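Local coordinates for protein naphthalene dioxygenase large subunit (Rhodococcus sp., PDB 2B1X) that serves as the large subunit of a Rieske-type non-haem iron oxygenase, housing an Fe2S2 cluster and a separate mononuclear iron site, at residues E241-G246 with P406-P411; G171-Y176 with H247-G252; H111-S116 with V122-G127; H84-R89 with M93-A98. One frame throughout, in Å; residues are numbered along the deposited sequence.

The four contacts form two pairs, one in each part of the subunit. Interactions 1 and 2 share the large antiparallel sheet of the catalytic domain, their centres about 9 Å apart: Ile243 N meets Leu251 O at 2.9 Å, and Pro411 O meets Tyr176 OH at 2.6 Å. Interactions 3 and 4 lie in the Rieske domain, centres about 13 Å apart, and both hold the Fe2S2 cluster, His111 on one iron and Cys88 on the other; Tyr115 OH joins them by reaching Arg89 N at 3.0 Å. Nearest atoms of interactions 2 and 4 are about 22 Å apart. Both Rieske contacts touch a second subunit, His111 packing on His216 of that subunit, a mononuclear-iron ligand.

Interaction 1 (E241-G246 with P406-P411); sequences EHIHTG and PNWTGP
Glu241 lies across one face of the indole of Trp408, a worked example of an acidic side chain that packs through its flat surface rather than through a polar bond. Its CB begins over the far rim of the six-membered ring, 3.9 Å from Trp408 CH2. The next atom, CG, stands almost squarely above that ring, 3.6 Å from its centroid and 7° off the normal, a CH-pi contact. CG is anti to the backbone N, and a bend at chi2 (83°) then folds the carboxylate down along the indole, bringing CD to 3.3 Å from Trp408 CE3. At the tip OE1 and OE2 both lie 3.5 Å from Trp408 CE3, OE1 leaning toward CZ3 and OE2 toward CD2. Carboxylate and indole planes are only 10° apart, so the groups are stacked. Ile243, two residues along strand 240-244, crosses the indole at about a right angle and sets its CD1 3.8 Å from Trp408 CZ2. The indole NE1 is hydrogen-bonded to Tyr176 OH, which helps to fix the ring's rotation. Without any hydrogen bond between the two segments, the contact rests on dispersion and CH-pi packing; an anionic carboxylate over a pi face would probably gain little electrostatically, and the nearby Asp405 carboxylate could raise the proton affinity of Glu241, so that one of the two acids may be protonated.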
loop_
_atom_site.group_PDB
_atom_site.type_symbol
_atom_site.label_atom_id
_atom_site.label_comp_id
_atom_site.label_asym_id
_atom_site.label_seq_id
_atom_site.Cartn_x
_atom_site.Cartn_y
_atom_site.Cartn_z
ATOM N N GLU A 241 -13.759 -31.774 27.739
ATOM C CA GLU A 241 -14.741 -32.273 26.785
ATOM C C GLU A 241 -14.687 -31.454 25.500
ATOM O O GLU A 241 -14.507 -30.255 25.553
ATOM C CB GLU A 241 -16.121 -32.207 27.414
ATOM C CG GLU A 241 -17.132 -33.155 26.791
ATOM C CD GLU A 241 -17.064 -34.586 27.339
ATOM O OE1 GLU A 241 -16.364 -34.841 28.338
ATOM O OE2 GLU A 241 -17.769 -35.467 26.789
ATOM N N HIS A 242 -14.801 -32.125 24.360
ATOM C CA HIS A 242 -14.756 -31.528 22.994
ATOM C C HIS A 242 -16.149 -31.725 22.364
ATOM O O HIS A 242 -16.564 -32.867 22.142
ATOM C CB HIS A 242 -13.702 -32.298 22.184
ATOM C CG HIS A 242 -13.292 -31.674 20.873
ATOM N ND1 HIS A 242 -12.306 -30.719 20.783
ATOM C CD2 HIS A 242 -13.651 -31.955 19.600
ATOM C CE1 HIS A 242 -12.106 -30.394 19.518
ATOM N NE2 HIS A 242 -12.895 -31.149 18.773
ATOM N N ILE A 243 -16.883 -30.633 22.103
ATOM C CA ILE A 243 -18.316 -30.711 21.763
ATOM C C ILE A 243 -18.681 -29.951 20.498
ATOM O O ILE A 243 -18.269 -28.806 20.304
ATOM C CB ILE A 243 -19.191 -30.127 22.911
ATOM C CG1 ILE A 243 -18.928 -30.847 24.248
ATOM C CG2 ILE A 243 -20.693 -30.082 22.506
ATOM C CD1 ILE A 243 -18.822 -29.866 25.422
ATOM N N HIS A 244 -19.462 -30.570 19.623
ATOM C CA HIS A 244 -19.935 -29.797 18.493
ATOM C C HIS A 244 -21.390 -30.036 18.256
ATOM O O HIS A 244 -21.973 -31.002 18.732
ATOM C CB HIS A 244 -19.110 -30.008 17.222
ATOM C CG HIS A 244 -19.374 -31.298 16.522
ATOM N ND1 HIS A 244 -18.651 -32.447 16.772
ATOM C CD2 HIS A 244 -20.270 -31.620 15.563
ATOM C CE1 HIS A 244 -19.085 -33.412 15.985
ATOM N NE2 HIS A 244 -20.063 -32.936 15.236
ATOM N N THR A 245 -21.921 -29.162 17.434
ATOM C CA THR A 245 -23.342 -28.985 17.252
ATOM C C THR A 245 -23.552 -28.888 15.723
ATOM O O THR A 245 -22.577 -28.901 14.988
ATOM C CB THR A 245 -23.576 -27.682 18.035
ATOM O OG1 THR A 245 -24.319 -27.964 19.215
ATOM C CG2 THR A 245 -24.231 -26.560 17.263
ATOM N N GLY A 246 -24.791 -28.818 15.240
ATOM C CA GLY A 246 -25.026 -28.539 13.831
ATOM C C GLY A 246 -24.638 -27.091 13.501
ATOM O O GLY A 246 -24.268 -26.342 14.395
ATOM N N PRO A 406 -20.664 -41.443 26.192
ATOM C CA PRO A 406 -22.036 -41.884 26.513
ATOM C C PRO A 406 -22.586 -41.240 27.797
ATOM O O PRO A 406 -23.806 -41.203 28.004
ATOM C CB PRO A 406 -21.874 -43.400 26.723
ATOM C CG PRO A 406 -20.489 -43.574 27.229
ATOM C CD PRO A 406 -19.671 -42.500 26.476
ATOM N N ASN A 407 -21.679 -40.760 28.648
ATOM C CA ASN A 407 -22.015 -40.147 29.926
ATOM C C ASN A 407 -22.156 -38.604 29.907
ATOM O O ASN A 407 -22.465 -38.005 30.935
ATOM C CB ASN A 407 -20.979 -40.587 30.969
ATOM C CG ASN A 407 -20.897 -42.117 31.101
ATOM O OD1 ASN A 407 -21.906 -42.785 31.384
ATOM N ND2 ASN A 407 -19.709 -42.674 30.885
ATOM N N TRP A 408 -21.938 -37.956 28.758
ATOM C CA TRP A 408 -22.062 -36.487 28.714
ATOM C C TRP A 408 -23.523 -36.061 28.837
ATOM O O TRP A 408 -24.380 -36.600 28.136
ATOM C CB TRP A 408 -21.435 -35.897 27.462
ATOM C CG TRP A 408 -21.333 -34.404 27.522
ATOM C CD1 TRP A 408 -21.986 -33.488 26.719
ATOM C CD2 TRP A 408 -20.501 -33.642 28.405
ATOM N NE1 TRP A 408 -21.621 -32.212 27.072
ATOM C CE2 TRP A 408 -20.709 -32.273 28.101
ATOM C CE3 TRP A 408 -19.601 -33.975 29.436
ATOM C CZ2 TRP A 408 -20.041 -31.241 28.776
ATOM C CZ3 TRP A 408 -18.938 -32.953 30.109
ATOM C CH2 TRP A 408 -19.169 -31.594 29.775
ATOM N N THR A 409 -23.787 -35.107 29.733
ATOM C CA THR A 409 -25.154 -34.679 30.072
ATOM C C THR A 409 -25.654 -33.488 29.248
ATOM O O THR A 409 -26.812 -33.085 29.366
ATOM C CB THR A 409 -25.298 -34.346 31.594
ATOM O OG1 THR A 409 -24.278 -33.416 32.009
ATOM C CG2 THR A 409 -25.060 -35.573 32.450
ATOM N N GLY A 410 -24.793 -32.917 28.424
ATOM C CA GLY A 410 -25.218 -31.835 27.553
ATOM C C GLY A 410 -25.539 -32.338 26.150
ATOM O O GLY A 410 -25.243 -33.490 25.820
ATOM N N PRO A 411 -26.165 -31.493 25.335
ATOM C CA PRO A 411 -26.483 -31.851 23.950
ATOM C C PRO A 411 -25.238 -31.738 23.024
ATOM O O PRO A 411 -24.174 -31.257 23.452
ATOM C CB PRO A 411 -27.552 -30.822 23.580
ATOM C CG PRO A 411 -27.171 -29.611 24.377
ATOM C CD PRO A 411 -26.639 -30.135 25.680
#

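Interaction 2 (G171-Y176 with H247-G252); sequences GDLKFY and HGHGLG
Just ahead of Leu173, which packs on His249, the carbonyl oxygen of Gly171 is gripped twice by one residue. Lys174 NZ curls back to Gly171 O at 2.8 Å, while Lys174 N reaches the same oxygen at 3.1 Å from the opposite face of the carbonyl plane; NZ also bonds Glu167 O in helix 166-170. Gly171, the first residue past that helix, breaks from it with a positive phi (54°), and the double hold ties the break to the start of the following segment. Leu173 and Tyr176 face residues 247-252. Leu173 crosses His249 at about a right angle, its CG 3.7 Å from His249 CB, and its methyl CD2 slides past Leu251 to meet CD2 of that residue, also at 3.7 Å. Leu251 carries its CG between the backbone N and the carbonyl carbon (chi1 68°), directing both methyls to Tyr176: CD1 touches Tyr176 CB at 3.8 Å, and CD2 makes a CH-pi contact over the tyrosine ring, 4.3 Å from its centroid. The imidazole of His249 is held at both nitrogens, ND1 by Phe299 N and NE2 by Tyr169 O. Leu173 and Tyr176, just before and within helix 174-181, thus pack on His249 and Leu251, which lead into and lie on inner strand 250-254, flanked by strands 240-244 and 293-298, whose Ile243 and Val298 extend the same apolar patch.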
loop_
_atom_site.group_PDB
_atom_site.type_symbol
_atom_site.label_atom_id
_atom_site.label_comp_id
_atom_site.label_asym_id
_atom_site.label_seq_id
_atom_site.Cartn_x
_atom_site.Cartn_y
_atom_site.Cartn_z
ATOM N N GLY A 171 -29.253 -23.434 17.712
ATOM C CA GLY A 171 -29.642 -24.789 18.055
ATOM C C GLY A 171 -29.122 -25.225 19.413
ATOM O O GLY A 171 -29.286 -24.515 20.418
ATOM N N ASP A 172 -28.485 -26.400 19.446
ATOM C CA ASP A 172 -28.026 -26.999 20.687
ATOM C C ASP A 172 -26.914 -26.189 21.362
ATOM O O ASP A 172 -26.665 -26.343 22.558
ATOM C CB ASP A 172 -27.537 -28.421 20.425
ATOM C CG ASP A 172 -28.684 -29.422 20.232
ATOM O OD1 ASP A 172 -29.841 -29.131 20.592
ATOM O OD2 ASP A 172 -28.505 -30.550 19.718
ATOM N N LEU A 173 -26.246 -25.332 20.589
ATOM C CA LEU A 173 -25.245 -24.438 21.151
ATOM C C LEU A 173 -25.797 -23.526 22.243
ATOM O O LEU A 173 -25.063 -23.153 23.158
ATOM C CB LEU A 173 -24.589 -23.609 20.057
ATOM C CG LEU A 173 -23.098 -23.290 20.066
ATOM C CD1 LEU A 173 -22.868 -21.786 20.103
ATOM C CD2 LEU A 173 -22.220 -24.033 21.080
ATOM N N LYS A 174 -27.095 -23.208 22.181
ATOM C CA LYS A 174 -27.720 -22.346 23.191
ATOM C C LYS A 174 -27.480 -22.818 24.630
ATOM O O LYS A 174 -27.251 -21.996 25.523
ATOM C CB LYS A 174 -29.218 -22.145 22.909
ATOM C CG LYS A 174 -29.458 -21.388 21.574
ATOM C CD LYS A 174 -30.885 -20.825 21.444
ATOM C CE LYS A 174 -31.969 -21.916 21.447
ATOM N NZ LYS A 174 -31.653 -22.973 20.427
ATOM N N PHE A 175 -27.522 -24.134 24.846
ATOM C CA PHE A 175 -27.246 -24.764 26.149
ATOM C C PHE A 175 -25.908 -24.313 26.761
ATOM O O PHE A 175 -25.816 -24.058 27.956
ATOM C CB PHE A 175 -27.260 -26.289 25.980
ATOM C CG PHE A 175 -26.948 -27.066 27.244
ATOM C CD1 PHE A 175 -25.633 -27.328 27.615
ATOM C CD2 PHE A 175 -27.973 -27.573 28.035
ATOM C CE1 PHE A 175 -25.359 -28.051 28.771
ATOM C CE2 PHE A 175 -27.703 -28.303 29.179
ATOM C CZ PHE A 175 -26.394 -28.539 29.555
ATOM N N TYR A 176 -24.898 -24.182 25.913
ATOM C CA TYR A 176 -23.541 -23.823 26.324
ATOM C C TYR A 176 -23.350 -22.318 26.373
ATOM O O TYR A 176 -22.679 -21.820 27.258
ATOM C CB TYR A 176 -22.519 -24.476 25.378
ATOM C CG TYR A 176 -22.645 -25.976 25.402
ATOM C CD1 TYR A 176 -23.319 -26.662 24.383
ATOM C CD2 TYR A 176 -22.133 -26.719 26.474
ATOM C CE1 TYR A 176 -23.468 -28.068 24.423
ATOM C CE2 TYR A 176 -22.275 -28.099 26.521
ATOM C CZ TYR A 176 -22.933 -28.781 25.497
ATOM O OH TYR A 176 -23.092 -30.175 25.577
ATOM N N HIS A 247 -24.717 -26.704 12.232
ATOM C CA HIS A 247 -24.306 -25.342 11.771
ATOM C C HIS A 247 -22.849 -24.937 12.092
ATOM O O HIS A 247 -22.532 -23.733 12.281
ATOM C CB HIS A 247 -25.257 -24.237 12.259
ATOM C CG HIS A 247 -26.705 -24.559 12.075
ATOM N ND1 HIS A 247 -27.366 -24.339 10.890
ATOM C CD2 HIS A 247 -27.622 -25.063 12.923
ATOM C CE1 HIS A 247 -28.631 -24.701 11.012
ATOM N NE2 HIS A 247 -28.811 -25.145 12.240
ATOM N N GLY A 248 -21.953 -25.919 12.121
ATOM C CA GLY A 248 -20.539 -25.598 12.236
ATOM C C GLY A 248 -20.059 -25.176 13.613
ATOM O O GLY A 248 -18.858 -24.910 13.768
ATOM N N HIS A 249 -20.945 -25.148 14.617
ATOM C CA HIS A 249 -20.555 -24.619 15.937
ATOM C C HIS A 249 -19.849 -25.671 16.780
ATOM O O HIS A 249 -20.189 -26.862 16.727
ATOM C CB HIS A 249 -21.740 -24.110 16.747
ATOM C CG HIS A 249 -22.684 -23.213 16.015
ATOM N ND1 HIS A 249 -22.280 -22.063 15.375
ATOM C CD2 HIS A 249 -24.031 -23.269 15.873
ATOM C CE1 HIS A 249 -23.335 -21.453 14.863
ATOM N NE2 HIS A 249 -24.408 -22.170 15.137
ATOM N N GLY A 250 -18.875 -25.236 17.591
ATOM C CA GLY A 250 -18.273 -26.159 18.535
ATOM C C GLY A 250 -17.534 -25.418 19.630
ATOM O O GLY A 250 -17.221 -24.224 19.483
ATOM N N LEU A 251 -17.178 -26.158 20.669
ATOM C CA LEU A 251 -16.459 -25.633 21.833
ATOM C C LEU A 251 -15.713 -26.737 22.568
ATOM O O LEU A 251 -15.971 -27.922 22.361
ATOM C CB LEU A 251 -17.425 -25.003 22.829
ATOM C CG LEU A 251 -18.423 -25.864 23.598
ATOM C CD1 LEU A 251 -18.799 -25.172 24.925
ATOM C CD2 LEU A 251 -19.681 -26.178 22.776
ATOM N N GLY A 252 -14.804 -26.331 23.445
ATOM C CA GLY A 252 -14.184 -27.262 24.386
ATOM C C GLY A 252 -14.266 -26.707 25.785
ATOM O O GLY A 252 -14.263 -25.502 25.961
#

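Interaction 3 (H111-S116 with V122-G127); sequences HGWTYS and VGVPAG. With FES (Fe2/s2 (inorganic) cluster), chain H.
Trp113 and Val124 lie side by side and point the same way, so that the valine covers the indole: Val124 CG2 sits 4.1 Å from the centroid of the five-membered ring and only 2° off its normal. Pro125 crosses Trp113 at about a right angle, with CD 4.0 Å from Trp113 CD1, and its CG comes within 3.4 Å of His111 O. The imidazole of His111 turns away from the second segment; its ND1 binds FE1 of the cluster at 2.1 Å, and the sulfide S1 lies at the ring edge, near its plane. Beyond these rings the backbones pair antiparallel. Thr114 N donates to Gly123 O at 2.8 Å. Thr114 O in turn receives two donors, Val122 N at 2.9 Å and Gly123 N at 3.1 Å, because both residues face it in a classic beta bulge. His111 NE2 is hydrogen-bonded to Asp213 of the second subunit, making the ring a bridge from cluster to interface. Two histidines on one iron, here His111 with His90, together with a cluster-binding loop that runs into a beta hairpin, are the signature of the Rieske iron-sulfur domain.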
loop_
_atom_site.group_PDB
_atom_site.type_symbol
_atom_site.label_atom_id
_atom_site.label_comp_id
_atom_site.label_asym_id
_atom_site.label_seq_id
_atom_site.Cartn_x
_atom_site.Cartn_y
_atom_site.Cartn_z
ATOM N N HIS A 111 -26.903 15.952 0.877
ATOM C CA HIS A 111 -28.017 16.878 0.624
ATOM C C HIS A 111 -28.935 17.133 1.816
ATOM O O HIS A 111 -29.899 17.870 1.685
ATOM C CB HIS A 111 -28.843 16.473 -0.611
ATOM C CG HIS A 111 -28.007 16.080 -1.792
ATOM N ND1 HIS A 111 -27.414 14.840 -1.901
ATOM C CD2 HIS A 111 -27.702 16.744 -2.930
ATOM C CE1 HIS A 111 -26.748 14.764 -3.039
ATOM N NE2 HIS A 111 -26.894 15.913 -3.675
ATOM N N GLY A 112 -28.640 16.532 2.963
ATOM C CA GLY A 112 -29.423 16.785 4.171
ATOM C C GLY A 112 -30.705 15.990 4.405
ATOM O O GLY A 112 -31.497 16.409 5.211
ATOM N N TRP A 113 -30.933 14.876 3.704
ATOM C CA TRP A 113 -32.035 13.985 4.032
ATOM C C TRP A 113 -31.803 13.563 5.477
ATOM O O TRP A 113 -30.668 13.296 5.871
ATOM C CB TRP A 113 -32.014 12.755 3.130
ATOM C CG TRP A 113 -32.553 13.010 1.695
ATOM C CD1 TRP A 113 -32.607 14.193 1.037
ATOM C CD2 TRP A 113 -33.100 12.032 0.803
ATOM N NE1 TRP A 113 -33.144 14.019 -0.216
ATOM C CE2 TRP A 113 -33.479 12.700 -0.371
ATOM C CE3 TRP A 113 -33.353 10.652 0.901
ATOM C CZ2 TRP A 113 -34.044 12.039 -1.458
ATOM C CZ3 TRP A 113 -33.915 9.996 -0.180
ATOM C CH2 TRP A 113 -34.263 10.687 -1.337
ATOM N N THR A 114 -32.876 13.542 6.255
ATOM C CA THR A 114 -32.774 13.349 7.699
ATOM C C THR A 114 -33.597 12.147 8.099
ATOM O O THR A 114 -34.792 12.069 7.763
ATOM C CB THR A 114 -33.311 14.624 8.397
ATOM O OG1 THR A 114 -32.515 15.745 7.966
ATOM C CG2 THR A 114 -33.098 14.567 9.922
ATOM N N TYR A 115 -32.965 11.249 8.855
ATOM C CA TYR A 115 -33.572 10.002 9.279
ATOM C C TYR A 115 -33.695 9.947 10.796
ATOM O O TYR A 115 -32.757 10.301 11.515
ATOM C CB TYR A 115 -32.766 8.794 8.773
ATOM C CG TYR A 115 -32.511 8.760 7.245
ATOM C CD1 TYR A 115 -31.439 9.449 6.685
ATOM C CD2 TYR A 115 -33.313 7.994 6.392
ATOM C CE1 TYR A 115 -31.198 9.394 5.297
ATOM C CE2 TYR A 115 -33.072 7.906 5.043
ATOM C CZ TYR A 115 -32.020 8.616 4.489
ATOM O OH TYR A 115 -31.782 8.541 3.138
ATOM N N SER A 116 -34.859 9.524 11.291
ATOM C CA SER A 116 -34.952 9.077 12.694
ATOM C C SER A 116 -34.014 7.915 12.946
ATOM O O SER A 116 -33.710 7.153 12.024
ATOM C CB SER A 116 -36.387 8.654 12.999
ATOM O OG SER A 116 -36.530 8.288 14.346
ATOM N N VAL A 122 -37.550 11.288 7.641
ATOM C CA VAL A 122 -38.541 12.189 8.266
ATOM C C VAL A 122 -38.392 13.597 7.739
ATOM O O VAL A 122 -39.285 14.433 7.924
ATOM C CB VAL A 122 -38.437 12.229 9.839
ATOM C CG1 VAL A 122 -38.800 10.884 10.470
ATOM C CG2 VAL A 122 -37.032 12.669 10.285
ATOM N N GLY A 123 -37.259 13.875 7.089
ATOM C CA GLY A 123 -37.024 15.197 6.524
ATOM C C GLY A 123 -36.248 15.246 5.221
ATOM O O GLY A 123 -35.171 14.663 5.096
ATOM N N VAL A 124 -36.823 15.918 4.230
ATOM C CA VAL A 124 -36.179 16.138 2.941
ATOM C C VAL A 124 -36.124 17.646 2.646
ATOM O O VAL A 124 -37.190 18.315 2.544
ATOM C CB VAL A 124 -36.915 15.327 1.830
ATOM C CG1 VAL A 124 -36.470 15.710 0.422
ATOM C CG2 VAL A 124 -36.730 13.781 2.062
ATOM N N PRO A 125 -34.916 18.211 2.530
ATOM C CA PRO A 125 -34.786 19.614 2.129
ATOM C C PRO A 125 -35.386 19.860 0.727
ATOM O O PRO A 125 -35.201 19.047 -0.185
ATOM C CB PRO A 125 -33.273 19.838 2.141
ATOM C CG PRO A 125 -32.782 18.836 3.144
ATOM C CD PRO A 125 -33.593 17.611 2.831
ATOM N N ALA A 126 -36.148 20.946 0.586
ATOM C CA ALA A 126 -36.791 21.292 -0.682
ATOM C C ALA A 126 -37.857 20.266 -1.106
ATOM O O ALA A 126 -38.124 20.086 -2.296
ATOM C CB ALA A 126 -35.741 21.474 -1.786
ATOM N N GLY A 127 -38.491 19.631 -0.138
ATOM C CA GLY A 127 -39.515 18.636 -0.426
ATOM C C GLY A 127 -40.591 19.187 -1.350
ATOM O O GLY A 127 -41.165 18.468 -2.184
HETATM FE FE1 FES H . -28.158 13.050 -1.046
HETATM FE FE2 FES H . -27.766 11.696 1.322
HETATM S S1 FES H . -29.014 13.502 0.980
HETATM S S2 FES H . -26.754 11.369 -0.649
#

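Interaction 4 (H84-R89 with M93-A98); sequences HLNACR and MQVCRA. With FES (Fe2/s2 (inorganic) cluster), chain H.
This is a buried, largely polar contact of the Rieske domain between the end of strand 81-85 with the loop after it and a following loop, in which Asn86 and Cys88 clasp residues 93-96 as the chain doubles back. The amide of Asn86 does most of the gripping. With CG anti to the backbone N (chi1 -170°), it pairs with both backbone polar atoms of Cys96: ND2 donates to Cys96 O at 2.8 Å, close to the planes of both the amide and the carbonyl, and OD1 receives Cys96 N at 3.2 Å on a lone pair. Val95 N adds a weak bond to the same OD1. A second partner, Gln70 OE1, takes Asn86 ND2 as well as Gln94 NE2, which further fixes the rotation of the amide. Two residues on, Cys88 N donates to Met93 O at 2.7 Å, nearly straight at 169°. Cys88 is the first ligand of the Cys-X-His pattern of the Rieske fold, ahead of His90; its SG binds FE2 of the cluster at 2.3 Å, and Cys108 supplies the other thiolate on that iron. Between the two bonded ends, Val95 CG1 packs beside the ligand's CB, 3.8 Å from Cys88 CB. Asn86 O is buried without a conventional partner, though Gln94 CA lies 3.4 Å from it in a CA-H...O contact. Gln94 OE1 is hydrogen-bonded to Ser378 of the second subunit.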
loop_
_atom_site.group_PDB
_atom_site.type_symbol
_atom_site.label_atom_id
_atom_site.label_comp_id
_atom_site.label_asym_id
_atom_site.label_seq_id
_atom_site.Cartn_x
_atom_site.Cartn_y
_atom_site.Cartn_z
ATOM N N HIS A 84 -29.418 -0.645 10.626
ATOM C CA HIS A 84 -29.646 0.132 9.412
ATOM C C HIS A 84 -28.416 0.129 8.549
ATOM O O HIS A 84 -27.346 0.483 9.034
ATOM C CB HIS A 84 -29.833 1.619 9.744
ATOM C CG HIS A 84 -30.876 1.921 10.764
ATOM N ND1 HIS A 84 -32.211 1.583 10.601
ATOM C CD2 HIS A 84 -30.796 2.606 11.927
ATOM C CE1 HIS A 84 -32.893 2.004 11.649
ATOM N NE2 HIS A 84 -32.063 2.648 12.453
ATOM N N LEU A 85 -28.548 -0.174 7.259
ATOM C CA LEU A 85 -27.441 0.004 6.341
ATOM C C LEU A 85 -27.000 1.470 6.360
ATOM O O LEU A 85 -27.825 2.390 6.178
ATOM C CB LEU A 85 -27.825 -0.428 4.898
ATOM C CG LEU A 85 -26.715 -0.288 3.833
ATOM C CD1 LEU A 85 -25.671 -1.383 4.054
ATOM C CD2 LEU A 85 -27.299 -0.366 2.396
ATOM N N ASN A 86 -25.701 1.700 6.555
ATOM C CA ASN A 86 -25.182 3.051 6.724
ATOM C C ASN A 86 -24.936 3.769 5.394
ATOM O O ASN A 86 -23.809 4.202 5.083
ATOM C CB ASN A 86 -23.921 3.021 7.572
ATOM C CG ASN A 86 -23.465 4.408 7.986
ATOM O OD1 ASN A 86 -24.228 5.365 7.922
ATOM N ND2 ASN A 86 -22.192 4.523 8.379
ATOM N N ALA A 87 -26.009 3.914 4.628
ATOM C CA ALA A 87 -25.948 4.370 3.245
ATOM C C ALA A 87 -27.232 5.099 2.987
ATOM O O ALA A 87 -28.296 4.482 2.968
ATOM C CB ALA A 87 -25.789 3.177 2.273
ATOM N N CYS A 88 -27.138 6.414 2.798
ATOM C CA CYS A 88 -28.272 7.255 2.454
ATOM C C CYS A 88 -28.954 6.718 1.197
ATOM O O CYS A 88 -28.286 6.236 0.274
ATOM C CB CYS A 88 -27.789 8.697 2.222
ATOM S SG CYS A 88 -29.127 9.876 1.873
ATOM N N ARG A 89 -30.282 6.783 1.168
ATOM C CA ARG A 89 -31.076 6.207 0.096
ATOM C C ARG A 89 -31.026 7.064 -1.166
ATOM O O ARG A 89 -31.458 6.631 -2.217
ATOM C CB ARG A 89 -32.542 6.058 0.558
ATOM C CG ARG A 89 -32.734 5.042 1.724
ATOM C CD ARG A 89 -32.259 3.620 1.414
ATOM N NE ARG A 89 -32.859 3.096 0.183
ATOM C CZ ARG A 89 -34.058 2.503 0.101
ATOM N NH1 ARG A 89 -34.838 2.366 1.179
ATOM N NH2 ARG A 89 -34.498 2.054 -1.079
ATOM N N MET A 93 -24.454 8.134 0.644
ATOM C CA MET A 93 -23.465 8.602 1.630
ATOM C C MET A 93 -23.666 7.967 3.008
ATOM O O MET A 93 -24.795 7.646 3.365
ATOM C CB MET A 93 -23.429 10.136 1.770
ATOM C CG MET A 93 -22.005 10.512 2.331
ATOM S SD MET A 93 -21.728 12.182 2.617
ATOM C CE MET A 93 -20.573 12.023 3.974
ATOM N N GLN A 94 -22.581 7.752 3.759
ATOM C CA GLN A 94 -22.695 7.360 5.177
ATOM C C GLN A 94 -23.450 8.451 5.920
ATOM O O GLN A 94 -23.100 9.638 5.797
ATOM C CB GLN A 94 -21.344 7.205 5.832
ATOM C CG GLN A 94 -20.528 6.044 5.330
ATOM C CD GLN A 94 -19.119 6.146 5.832
ATOM O OE1 GLN A 94 -18.376 7.048 5.420
ATOM N NE2 GLN A 94 -18.751 5.252 6.741
ATOM N N VAL A 95 -24.504 8.068 6.649
ATOM C CA VAL A 95 -25.265 9.035 7.450
ATOM C C VAL A 95 -24.700 9.083 8.873
ATOM O O VAL A 95 -25.148 9.855 9.731
ATOM C CB VAL A 95 -26.782 8.728 7.445
ATOM C CG1 VAL A 95 -27.316 8.863 5.994
ATOM C CG2 VAL A 95 -27.096 7.334 8.022
ATOM N N CYS A 96 -23.722 8.231 9.130
ATOM C CA CYS A 96 -22.988 8.296 10.384
ATOM C C CYS A 96 -21.541 7.922 10.098
ATOM O O CYS A 96 -21.283 6.813 9.650
ATOM C CB CYS A 96 -23.637 7.344 11.389
ATOM S SG CYS A 96 -22.702 7.273 12.886
ATOM N N ARG A 97 -20.607 8.861 10.275
ATOM C CA ARG A 97 -19.188 8.583 10.041
ATOM C C ARG A 97 -18.365 8.392 11.338
ATOM O O ARG A 97 -17.125 8.194 11.262
ATOM C CB ARG A 97 -18.541 9.635 9.128
ATOM C CG ARG A 97 -18.760 9.471 7.630
ATOM C CD ARG A 97 -18.510 10.792 6.795
ATOM N NE ARG A 97 -19.179 11.951 7.411
ATOM C CZ ARG A 97 -18.639 13.148 7.691
ATOM N NH1 ARG A 97 -17.370 13.483 7.381
ATOM N NH2 ARG A 97 -19.392 14.025 8.346
ATOM N N ALA A 98 -19.045 8.382 12.499
ATOM C CA ALA A 98 -18.426 8.030 13.783
ATOM C C ALA A 98 -18.527 6.509 14.021
ATOM O O ALA A 98 -19.333 5.852 13.381
ATOM C CB ALA A 98 -19.095 8.792 14.921
HETATM FE FE1 FES H . -28.158 13.050 -1.046
HETATM FE FE2 FES H . -27.766 11.696 1.322
HETATM S S1 FES H . -29.014 13.502 0.980
HETATM S S2 FES H . -26.754 11.369 -0.649
#